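Phosphodiesterase MJ0936 (Methanocaldococcus jannaschii, PDB 2AHD) belongs to the calcineurin-like phosphoesterase superfamily, whose members pack two mixed beta sheets face to face with helices on the outside. Local coordinates at residues D90-T96 with L112-Y118; H33-V38 with A55-D61; D11-R17 with F41-F46. All coordinates share one frame; numbering follows the deposited sequence.

Overall arrangement
Interaction 2 sits between the other two and touches both. It is the most buried of the three, made of the loops that leave strands 30-33 and 52-56 of the six-stranded sheet. Interaction 1 pairs two parallel strands of the five-stranded sheet; Cys34 and Thr56 from interaction 2 pack against the C-terminal ends of its two strands, with the two centres about 17 Å apart. Interaction 3 lies on the far side of the chain's centre from interaction 1 and joins helices 13-24 and 43-46, tied to interaction 2 through Phe37 and Asp11. Backbone bonds and rings dominate interaction 1, carboxylates held by loop N-H groups interaction 2, and apolar packing with a partly exposed salt bridge interaction 3.

Interaction 1: residues D90-T96 with L112-Y118; sequences DLKFFIT and LYDVVIY
Phe94 sets its CB over the centre of the Tyr113 ring, 3.7 Å from the ring centroid, an almost vertical CH-pi contact. With CG anti to the backbone N (chi1 -177°), the Phe94 ring continues past this point and meets the tyrosine ring obliquely, the planes 32° apart. Tyr113 OH goes on to a hydrogen bond with Ser85 OG on the neighbouring strand 83-88. The opposite face of the sheet carries Phe93, Ile95, Val115 and Ile117. Here Val115 lies alongside Phe93, its CB over one face of the ring and offset toward the rim, 3.8 Å from Phe93 CD2; Ile117 CD1 comes in at the ring edge, 4.0 Å from the same Phe93 CD2.

The two strands are the parallel neighbours of a beta-alpha-beta unit, linked through helix 101-110, and that helix packs on the side of the sheet where Phe94, Thr96 and Val116 point. Val115 N to Lys92 O (2.8 Å), Ile117 N to Phe94 O (3.0 Å) and Thr96 N to Ile117 O (3.2 Å) join the backbones, while the bond from Phe94 N to Val115 O is weak.

At the N-terminal end of the pair Lys92 O also accepts from Asp114 N. Asp114 returns the grip: its CG stands beside its own backbone N (chi1 -68°), and OD2 takes Lys92 N with the anti lone pair, in a bond modelled too short for its length to be trusted. Leu91 crosses the aspartate at about a right angle, CD2 lying 3.7 Å from Asp114 CB.

Interaction 2: residues H33-V38 with A55-D61; sequences HCGDFV and ATYGNND
The Phe37 ring meets the other segment with its edge: Ala55 CB lies in the ring plane, 3.4 Å from Phe37 CZ, and Asp61 OD1 also in the plane, 3.6 Å from Phe37 CD1, with the carboxylate turned 49° from the ring. One face of Phe37 is taken by the His33 ring, whose CE1 sits over its centre; in return Phe37 CE2 stands over the centre of the imidazole. Ile80, Ile43 and Phe46 add apolar contacts around the phenyl group.

Where the strands end, Thr56 N still bonds His33 O (3.0 Å), part of the parallel bridge between His33 and Ala55. The loops that follow carry the Gly35-Asp36 and Gly58-Asn59 pairs, matching the GD and GN signatures of calcineurin-like phosphoesterases, which in relatives line the metal site. Asp36 reaches across to the second loop: with CG beside its own backbone N (chi1 -44°), OD2 lies against Gly58 CA and receives Asn60 N (2.9 Å) from above the carboxylate plane, 48° out of it. OD1 has a weak but straight bond from Asn60 ND2 (3.4 Å).

Asp61 reaches the other way, into the first loop. Its OD1 probably accepts from Val38 N (3.0 Å), although that nitrogen is less surely placed. Asp36 OD2 and Asp61 OD2 come within 4.0 Å, two buried carboxylates close together. The backbone and side-chain N-H groups of Asn60 help fix Asp36, probably as a second-shell support of this signature aspartate, while Asp61 probably steadies the backbone of the loop just after it.

Interaction 3: residues D11-R17 with F41-F46; sequences DHLPNIR and FVIKEF
Glu45 OE1 lies over one face of the Arg17 guanidinium and closes a salt bridge with Arg17 NH1 at 2.6 Å. The other carboxylate oxygen is also near, Glu45 OE2 standing 3.2 Å from Arg17 NH2, but the two flat groups are turned 82° apart, so the pairing probably rests more on charge than on aligned in-plane N-H bonds. Arg17 comes to it with a chain extended from CG to NE, whereas Glu45 is bent at chi2 (-70°), which brings its carboxylate round toward the arginine.

The same glutamate supplies its aliphatic part to Leu13, whose CD2 crosses at about a right angle, 3.5 Å from Glu45 CG. The contact joins the first turn of helix 13-24, with His12 at its N-cap position, to the short, weakly bonded helix 43-46, two outer helices that follow strands 3-6 and 30-33 of the six-stranded sheet. Deeper in the interface, the buried Ile16 points toward residues 41-46: its CD1 is 3.7 Å from Val42 CG1, and its CG2 branch faces Glu45 CB. Ile16 CG2 also lies 4.3 Å from Phe46 CZ.

Just before His12, Asp11 lays its carboxylate obliquely against the Phe41 ring, CG 3.7 Å from Phe41 CZ. Its OD2 bonds Ser39 OG, while OD1 faces the methyl CG2 of Val42. Leu13 CD1 touches Phe41 CE1 at 4.2 Å, on the outward side of the interface.

Interaction 1: residues D90-T96 with L112-Y118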
loop_
_atom_site.group_PDB
_atom_site.type_symbol
_atom_site.label_atom_id
_atom_site.label_comp_id
_atom_site.label_asym_id
_atom_site.label_seq_id
_atom_site.Cartn_x
_atom_site.Cartn_y
_atom_site.Cartn_z
ATOM N N ASP A 90 14.643 9.325 5.584
ATOM C CA ASP A 90 15.940 8.909 5.054
ATOM C C ASP A 90 15.914 7.564 4.330
ATOM O O ASP A 90 16.911 7.170 3.723
ATOM C CB ASP A 90 16.983 8.851 6.184
ATOM C CG ASP A 90 17.329 10.226 6.742
ATOM O OD1 ASP A 90 17.868 11.060 5.977
ATOM O OD2 ASP A 90 17.062 10.469 7.943
ATOM N N LEU A 91 14.778 6.870 4.389
ATOM C CA LEU A 91 14.635 5.558 3.759
ATOM C C LEU A 91 14.220 5.622 2.305
ATOM O O LEU A 91 13.389 6.439 1.926
ATOM C CB LEU A 91 13.628 4.720 4.538
ATOM C CG LEU A 91 14.081 4.404 5.961
ATOM C CD1 LEU A 91 12.917 3.880 6.785
ATOM C CD2 LEU A 91 15.224 3.404 5.902
ATOM N N LYS A 92 14.814 4.746 1.500
ATOM C CA LYS A 92 14.527 4.667 0.071
ATOM C C LYS A 92 13.441 3.628 -0.165
ATOM O O LYS A 92 13.607 2.457 0.178
ATOM C CB LYS A 92 15.789 4.272 -0.706
ATOM C CG LYS A 92 16.302 5.333 -1.680
ATOM C CD LYS A 92 16.710 6.616 -0.965
ATOM C CE LYS A 92 17.860 6.384 0.008
ATOM N NZ LYS A 92 18.223 7.637 0.735
ATOM N N PHE A 93 12.333 4.069 -0.751
ATOM C CA PHE A 93 11.204 3.192 -1.026
ATOM C C PHE A 93 10.994 2.921 -2.507
ATOM O O PHE A 93 11.379 3.721 -3.360
ATOM C CB PHE A 93 9.900 3.801 -0.498
ATOM C CG PHE A 93 9.758 3.772 0.995
ATOM C CD1 PHE A 93 10.445 4.667 1.795
ATOM C CD2 PHE A 93 8.902 2.863 1.602
ATOM C CE1 PHE A 93 10.280 4.658 3.178
ATOM C CE2 PHE A 93 8.734 2.851 2.984
ATOM C CZ PHE A 93 9.423 3.750 3.770
ATOM N N PHE A 94 10.389 1.771 -2.792
ATOM C CA PHE A 94 10.004 1.388 -4.145
ATOM C C PHE A 94 8.703 0.638 -3.990
ATOM O O PHE A 94 8.663 -0.413 -3.364
ATOM C CB PHE A 94 10.991 0.480 -4.839
ATOM C CG PHE A 94 10.593 0.170 -6.246
ATOM C CD1 PHE A 94 10.433 1.192 -7.172
ATOM C CD2 PHE A 94 10.347 -1.133 -6.648
ATOM C CE1 PHE A 94 10.035 0.922 -8.480
ATOM C CE2 PHE A 94 9.945 -1.414 -7.959
ATOM C CZ PHE A 94 9.791 -0.381 -8.874
ATOM N N ILE A 95 7.643 1.190 -4.567
ATOM C CA ILE A 95 6.318 0.613 -4.460
ATOM C C ILE A 95 5.753 0.182 -5.800
ATOM O O ILE A 95 5.942 0.848 -6.810
ATOM C CB ILE A 95 5.371 1.627 -3.832
ATOM C CG1 ILE A 95 6.006 2.191 -2.564
ATOM C CG2 ILE A 95 4.049 0.979 -3.523
ATOM C CD1 ILE A 95 5.206 3.287 -1.910
ATOM N N THR A 96 5.057 -0.946 -5.798
ATOM C CA THR A 96 4.450 -1.473 -7.014
ATOM C C THR A 96 3.543 -2.638 -6.672
ATOM O O THR A 96 3.826 -3.391 -5.756
ATOM C CB THR A 96 5.526 -1.946 -8.047
ATOM O OG1 THR A 96 4.873 -2.381 -9.244
ATOM C CG2 THR A 96 6.369 -3.096 -7.492
ATOM N N LEU A 112 19.165 -0.460 -4.331
ATOM C CA LEU A 112 19.136 0.990 -4.419
ATOM C C LEU A 112 18.038 1.528 -3.518
ATOM O O LEU A 112 17.887 2.737 -3.375
ATOM C CB LEU A 112 18.890 1.422 -5.862
ATOM C CG LEU A 112 19.954 0.943 -6.847
ATOM C CD1 LEU A 112 19.536 1.232 -8.275
ATOM C CD2 LEU A 112 21.261 1.626 -6.520
ATOM N N TYR A 113 17.276 0.623 -2.907
ATOM C CA TYR A 113 16.178 1.010 -2.020
ATOM C C TYR A 113 16.281 0.334 -0.672
ATOM O O TYR A 113 16.792 -0.775 -0.559
ATOM C CB TYR A 113 14.834 0.644 -2.644
ATOM C CG TYR A 113 14.571 1.306 -3.968
ATOM C CD1 TYR A 113 14.053 2.601 -4.031
ATOM C CD2 TYR A 113 14.849 0.638 -5.163
ATOM C CE1 TYR A 113 13.817 3.215 -5.254
ATOM C CE2 TYR A 113 14.620 1.241 -6.389
ATOM C CZ TYR A 113 14.099 2.529 -6.430
ATOM O OH TYR A 113 13.841 3.119 -7.644
ATOM N N ASP A 114 15.772 1.008 0.350
ATOM C CA ASP A 114 15.807 0.483 1.712
ATOM C C ASP A 114 14.629 -0.442 1.962
ATOM O O ASP A 114 14.754 -1.472 2.636
ATOM C CB ASP A 114 15.776 1.640 2.716
ATOM C CG ASP A 114 17.038 2.468 2.678
ATOM O OD1 ASP A 114 18.103 1.934 3.054
ATOM O OD2 ASP A 114 16.968 3.645 2.267
ATOM N N VAL A 115 13.489 -0.052 1.399
ATOM C CA VAL A 115 12.255 -0.799 1.544
ATOM C C VAL A 115 11.639 -1.051 0.183
ATOM O O VAL A 115 11.780 -0.235 -0.714
ATOM C CB VAL A 115 11.254 -0.004 2.402
ATOM C CG1 VAL A 115 10.070 -0.875 2.773
ATOM C CG2 VAL A 115 11.956 0.525 3.649
ATOM N N VAL A 116 10.982 -2.198 0.027
ATOM C CA VAL A 116 10.292 -2.543 -1.219
ATOM C C VAL A 116 8.930 -3.101 -0.832
ATOM O O VAL A 116 8.828 -4.134 -0.184
ATOM C CB VAL A 116 11.052 -3.588 -2.048
ATOM C CG1 VAL A 116 10.289 -3.892 -3.305
ATOM C CG2 VAL A 116 12.416 -3.065 -2.407
ATOM N N ILE A 117 7.884 -2.387 -1.220
ATOM C CA ILE A 117 6.520 -2.766 -0.902
ATOM C C ILE A 117 5.757 -3.193 -2.151
ATOM O O ILE A 117 5.894 -2.575 -3.202
ATOM C CB ILE A 117 5.797 -1.587 -0.251
ATOM C CG1 ILE A 117 6.612 -1.090 0.946
ATOM C CG2 ILE A 117 4.392 -2.000 0.155
ATOM C CD1 ILE A 117 6.024 0.108 1.620
ATOM N N TYR A 118 4.946 -4.243 -2.040
ATOM C CA TYR A 118 4.182 -4.732 -3.187
ATOM C C TYR A 118 3.017 -5.596 -2.737
ATOM O O TYR A 118 2.991 -6.041 -1.604
ATOM C CB TYR A 118 5.096 -5.541 -4.105
ATOM C CG TYR A 118 5.442 -6.887 -3.542
ATOM C CD1 TYR A 118 4.793 -8.033 -3.986
ATOM C CD2 TYR A 118 6.382 -7.014 -2.531
ATOM C CE1 TYR A 118 5.071 -9.270 -3.439
ATOM C CE2 TYR A 118 6.672 -8.245 -1.970
ATOM C CZ TYR A 118 6.015 -9.372 -2.431
ATOM O OH TYR A 118 6.322 -10.603 -1.902
#

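Interaction 2: residues H33-V38 with A55-D61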
loop_
_atom_site.group_PDB
_atom_site.type_symbol
_atom_site.label_atom_id
_atom_site.label_comp_id
_atom_site.label_asym_id
_atom_site.label_seq_id
_atom_site.Cartn_x
_atom_site.Cartn_y
_atom_site.Cartn_z
ATOM N N HIS A 33 -0.984 2.180 -0.690
ATOM C CA HIS A 33 -1.947 1.184 -1.143
ATOM C C HIS A 33 -1.417 0.751 -2.488
ATOM O O HIS A 33 -1.438 1.515 -3.434
ATOM C CB HIS A 33 -3.319 1.833 -1.293
ATOM C CG HIS A 33 -4.406 0.884 -1.687
ATOM N ND1 HIS A 33 -4.321 0.074 -2.798
ATOM C CD2 HIS A 33 -5.625 0.653 -1.146
ATOM C CE1 HIS A 33 -5.441 -0.614 -2.926
ATOM N NE2 HIS A 33 -6.249 -0.281 -1.937
ATOM N N CYS A 34 -0.927 -0.468 -2.591
ATOM C CA CYS A 34 -0.359 -0.883 -3.861
ATOM C C CYS A 34 -1.225 -1.754 -4.728
ATOM O O CYS A 34 -0.911 -1.987 -5.889
ATOM C CB CYS A 34 0.973 -1.600 -3.629
ATOM S SG CYS A 34 1.245 -2.221 -1.959
ATOM N N GLY A 35 -2.333 -2.216 -4.171
ATOM C CA GLY A 35 -3.192 -3.134 -4.898
ATOM C C GLY A 35 -4.330 -2.593 -5.706
ATOM O O GLY A 35 -4.304 -1.463 -6.170
ATOM N N ASP A 36 -5.334 -3.436 -5.876
ATOM C CA ASP A 36 -6.508 -3.064 -6.635
ATOM C C ASP A 36 -7.595 -2.569 -5.684
ATOM O O ASP A 36 -8.111 -3.334 -4.870
ATOM C CB ASP A 36 -7.077 -4.262 -7.430
ATOM C CG ASP A 36 -6.008 -5.097 -8.133
ATOM O OD1 ASP A 36 -5.704 -6.209 -7.644
ATOM O OD2 ASP A 36 -5.489 -4.658 -9.173
ATOM N N PHE A 37 -7.918 -1.282 -5.752
ATOM C CA PHE A 37 -9.018 -0.765 -4.932
ATOM C C PHE A 37 -10.063 -1.438 -5.756
ATOM O O PHE A 37 -11.030 -2.020 -5.258
ATOM C CB PHE A 37 -9.201 0.738 -5.119
ATOM C CG PHE A 37 -7.930 1.500 -5.129
ATOM C CD1 PHE A 37 -7.035 1.352 -6.176
ATOM C CD2 PHE A 37 -7.609 2.344 -4.071
ATOM C CE1 PHE A 37 -5.835 2.029 -6.164
ATOM C CE2 PHE A 37 -6.415 3.025 -4.050
ATOM C CZ PHE A 37 -5.523 2.870 -5.095
ATOM N N VAL A 38 -9.777 -1.311 -7.055
ATOM C CA VAL A 38 -10.520 -1.848 -8.170
ATOM C C VAL A 38 -11.601 -0.922 -8.697
ATOM O O VAL A 38 -11.442 -0.373 -9.779
ATOM C CB VAL A 38 -11.090 -3.228 -7.829
ATOM C CG1 VAL A 38 -12.458 -3.375 -8.414
ATOM C CG2 VAL A 38 -10.165 -4.306 -8.353
ATOM N N ALA A 55 -0.458 5.533 -3.889
ATOM C CA ALA A 55 -0.994 4.286 -4.414
ATOM C C ALA A 55 -0.383 3.873 -5.741
ATOM O O ALA A 55 0.210 4.679 -6.445
ATOM C CB ALA A 55 -2.497 4.408 -4.554
ATOM N N THR A 56 -0.535 2.599 -6.073
ATOM C CA THR A 56 -0.019 2.057 -7.320
ATOM C C THR A 56 -1.132 1.285 -8.002
ATOM O O THR A 56 -1.955 0.655 -7.339
ATOM C CB THR A 56 1.163 1.120 -7.069
ATOM O OG1 THR A 56 2.330 1.897 -6.786
ATOM C CG2 THR A 56 1.425 0.258 -8.283
ATOM N N TYR A 57 -1.156 1.336 -9.329
ATOM C CA TYR A 57 -2.186 0.654 -10.105
ATOM C C TYR A 57 -2.060 -0.863 -10.064
ATOM O O TYR A 57 -0.971 -1.420 -10.183
ATOM C CB TYR A 57 -2.158 1.128 -11.566
ATOM C CG TYR A 57 -2.577 2.565 -11.764
ATOM C CD1 TYR A 57 -3.847 2.995 -11.393
ATOM C CD2 TYR A 57 -1.696 3.502 -12.309
ATOM C CE1 TYR A 57 -4.232 4.319 -11.556
ATOM C CE2 TYR A 57 -2.075 4.837 -12.478
ATOM C CZ TYR A 57 -3.344 5.239 -12.097
ATOM O OH TYR A 57 -3.721 6.558 -12.237
ATOM N N GLY A 58 -3.192 -1.524 -9.889
ATOM C CA GLY A 58 -3.202 -2.964 -9.860
ATOM C C GLY A 58 -3.581 -3.393 -11.252
ATOM O O GLY A 58 -3.927 -2.559 -12.067
ATOM N N ASN A 59 -3.520 -4.684 -11.532
ATOM C CA ASN A 59 -3.870 -5.177 -12.855
ATOM C C ASN A 59 -5.374 -5.185 -13.050
ATOM O O ASN A 59 -5.845 -5.323 -14.174
ATOM C CB ASN A 59 -3.312 -6.586 -13.049
ATOM C CG ASN A 59 -3.571 -7.467 -11.857
ATOM O OD1 ASN A 59 -3.300 -7.082 -10.710
ATOM N ND2 ASN A 59 -4.104 -8.658 -12.106
ATOM N N ASN A 60 -6.130 -5.031 -11.968
ATOM C CA ASN A 60 -7.580 -5.050 -12.067
ATOM C C ASN A 60 -8.205 -3.671 -12.011
ATOM O O ASN A 60 -9.403 -3.519 -12.250
ATOM C CB ASN A 60 -8.161 -5.924 -10.968
ATOM C CG ASN A 60 -7.825 -7.373 -11.155
ATOM O OD1 ASN A 60 -8.280 -8.001 -12.102
ATOM N ND2 ASN A 60 -7.021 -7.915 -10.262
ATOM N N ASP A 61 -7.400 -2.666 -11.687
ATOM C CA ASP A 61 -7.909 -1.307 -11.618
ATOM C C ASP A 61 -8.244 -0.862 -13.038
ATOM O O ASP A 61 -7.369 -0.428 -13.787
ATOM C CB ASP A 61 -6.872 -0.356 -11.004
ATOM C CG ASP A 61 -6.492 -0.731 -9.576
ATOM O OD1 ASP A 61 -7.382 -1.107 -8.791
ATOM O OD2 ASP A 61 -5.302 -0.628 -9.226
#

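Interaction 3: residues D11-R17 with F41-F46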
loop_
_atom_site.group_PDB
_atom_site.type_symbol
_atom_site.label_atom_id
_atom_site.label_comp_id
_atom_site.label_asym_id
_atom_site.label_seq_id
_atom_site.Cartn_x
_atom_site.Cartn_y
_atom_site.Cartn_z
ATOM N N ASP A 11 -12.856 -3.885 -3.591
ATOM C CA ASP A 11 -14.185 -3.376 -3.276
ATOM C C ASP A 11 -14.819 -3.777 -1.940
ATOM O O ASP A 11 -15.980 -3.425 -1.670
ATOM C CB ASP A 11 -15.125 -3.752 -4.411
ATOM C CG ASP A 11 -14.686 -3.179 -5.729
ATOM O OD1 ASP A 11 -13.816 -2.287 -5.725
ATOM O OD2 ASP A 11 -15.217 -3.606 -6.769
ATOM N N HIS A 12 -14.069 -4.494 -1.105
ATOM C CA HIS A 12 -14.589 -4.926 0.183
ATOM C C HIS A 12 -14.764 -3.737 1.107
ATOM O O HIS A 12 -13.939 -3.499 1.989
ATOM C CB HIS A 12 -13.636 -5.930 0.803
ATOM C CG HIS A 12 -14.222 -6.687 1.947
ATOM N ND1 HIS A 12 -13.968 -8.023 2.163
ATOM C CD2 HIS A 12 -15.036 -6.293 2.949
ATOM C CE1 HIS A 12 -14.602 -8.420 3.248
ATOM N NE2 HIS A 12 -15.258 -7.388 3.745
ATOM N N LEU A 13 -15.852 -2.998 0.926
ATOM C CA LEU A 13 -16.083 -1.804 1.729
ATOM C C LEU A 13 -15.875 -1.931 3.238
ATOM O O LEU A 13 -15.201 -1.106 3.839
ATOM C CB LEU A 13 -17.460 -1.235 1.415
ATOM C CG LEU A 13 -17.474 -0.608 0.017
ATOM C CD1 LEU A 13 -18.834 -0.020 -0.285
ATOM C CD2 LEU A 13 -16.402 0.468 -0.063
ATOM N N PRO A 14 -16.447 -2.964 3.866
ATOM C CA PRO A 14 -16.297 -3.168 5.305
ATOM C C PRO A 14 -14.847 -3.119 5.728
ATOM O O PRO A 14 -14.449 -2.279 6.520
ATOM C CB PRO A 14 -16.887 -4.543 5.512
ATOM C CG PRO A 14 -17.975 -4.570 4.525
ATOM C CD PRO A 14 -17.334 -3.986 3.292
ATOM N N ASN A 15 -14.051 -4.029 5.193
ATOM C CA ASN A 15 -12.639 -4.082 5.537
ATOM C C ASN A 15 -11.893 -2.798 5.184
ATOM O O ASN A 15 -10.892 -2.453 5.819
ATOM C CB ASN A 15 -11.999 -5.293 4.865
ATOM C CG ASN A 15 -12.349 -6.580 5.568
ATOM O OD1 ASN A 15 -13.305 -6.627 6.336
ATOM N ND2 ASN A 15 -11.581 -7.635 5.312
ATOM N N ILE A 16 -12.380 -2.087 4.173
ATOM C CA ILE A 16 -11.749 -0.834 3.768
ATOM C C ILE A 16 -11.942 0.195 4.879
ATOM O O ILE A 16 -11.005 0.888 5.273
ATOM C CB ILE A 16 -12.365 -0.302 2.447
ATOM C CG1 ILE A 16 -11.924 -1.187 1.273
ATOM C CG2 ILE A 16 -11.954 1.147 2.229
ATOM C CD1 ILE A 16 -12.598 -0.875 -0.051
ATOM N N ARG A 17 -13.168 0.275 5.386
ATOM C CA ARG A 17 -13.512 1.197 6.452
ATOM C C ARG A 17 -12.775 0.804 7.725
ATOM O O ARG A 17 -12.217 1.663 8.412
ATOM C CB ARG A 17 -15.007 1.156 6.708
ATOM C CG ARG A 17 -15.866 1.359 5.480
ATOM C CD ARG A 17 -17.255 0.811 5.753
ATOM N NE ARG A 17 -18.109 0.819 4.574
ATOM C CZ ARG A 17 -18.563 1.923 3.998
ATOM N NH1 ARG A 17 -18.241 3.106 4.501
ATOM N NH2 ARG A 17 -19.340 1.845 2.928
ATOM N N PHE A 41 -15.966 3.703 -6.849
ATOM C CA PHE A 41 -16.652 4.038 -5.609
ATOM C C PHE A 41 -15.792 3.825 -4.382
ATOM O O PHE A 41 -16.092 4.337 -3.309
ATOM C CB PHE A 41 -17.991 3.279 -5.485
ATOM C CG PHE A 41 -17.870 1.778 -5.445
ATOM C CD1 PHE A 41 -17.476 1.125 -4.289
ATOM C CD2 PHE A 41 -18.182 1.014 -6.567
ATOM C CE1 PHE A 41 -17.393 -0.264 -4.246
ATOM C CE2 PHE A 41 -18.102 -0.377 -6.533
ATOM C CZ PHE A 41 -17.707 -1.017 -5.372
ATOM N N VAL A 42 -14.702 3.089 -4.544
ATOM C CA VAL A 42 -13.816 2.836 -3.422
ATOM C C VAL A 42 -13.098 4.108 -2.974
ATOM O O VAL A 42 -12.884 4.318 -1.782
ATOM C CB VAL A 42 -12.760 1.775 -3.771
ATOM C CG1 VAL A 42 -11.774 1.631 -2.615
ATOM C CG2 VAL A 42 -13.440 0.443 -4.064
ATOM N N ILE A 43 -12.739 4.958 -3.930
ATOM C CA ILE A 43 -12.033 6.190 -3.620
ATOM C C ILE A 43 -12.817 7.112 -2.682
ATOM O O ILE A 43 -12.229 7.775 -1.827
ATOM C CB ILE A 43 -11.678 6.967 -4.910
ATOM C CG1 ILE A 43 -10.861 6.087 -5.854
ATOM C CG2 ILE A 43 -10.890 8.208 -4.574
ATOM C CD1 ILE A 43 -9.577 5.558 -5.268
ATOM N N LYS A 44 -14.140 7.155 -2.825
ATOM C CA LYS A 44 -14.945 8.030 -1.976
ATOM C C LYS A 44 -14.882 7.642 -0.507
ATOM O O LYS A 44 -15.270 8.408 0.368
ATOM C CB LYS A 44 -16.403 8.061 -2.448
ATOM C CG LYS A 44 -16.618 8.610 -3.883
ATOM C CD LYS A 44 -16.043 10.039 -4.130
ATOM C CE LYS A 44 -14.591 10.012 -4.646
ATOM N NZ LYS A 44 -14.075 11.331 -5.102
ATOM N N GLU A 45 -14.388 6.447 -0.232
ATOM C CA GLU A 45 -14.273 5.986 1.144
ATOM C C GLU A 45 -13.048 6.622 1.772
ATOM O O GLU A 45 -13.021 6.909 2.963
ATOM C CB GLU A 45 -14.114 4.472 1.184
ATOM C CG GLU A 45 -15.359 3.696 0.849
ATOM C CD GLU A 45 -16.405 3.813 1.928
ATOM O OE1 GLU A 45 -16.057 3.616 3.113
ATOM O OE2 GLU A 45 -17.574 4.093 1.593
ATOM N N PHE A 46 -12.031 6.840 0.954
ATOM C CA PHE A 46 -10.794 7.410 1.442
ATOM C C PHE A 46 -10.889 8.879 1.792
ATOM O O PHE A 46 -10.031 9.400 2.514
ATOM C CB PHE A 46 -9.671 7.153 0.437
ATOM C CG PHE A 46 -9.241 5.724 0.399
ATOM C CD1 PHE A 46 -8.649 5.140 1.512
ATOM C CD2 PHE A 46 -9.491 4.938 -0.716
ATOM C CE1 PHE A 46 -8.317 3.797 1.523
ATOM C CE2 PHE A 46 -9.161 3.584 -0.714
ATOM C CZ PHE A 46 -8.572 3.015 0.411
#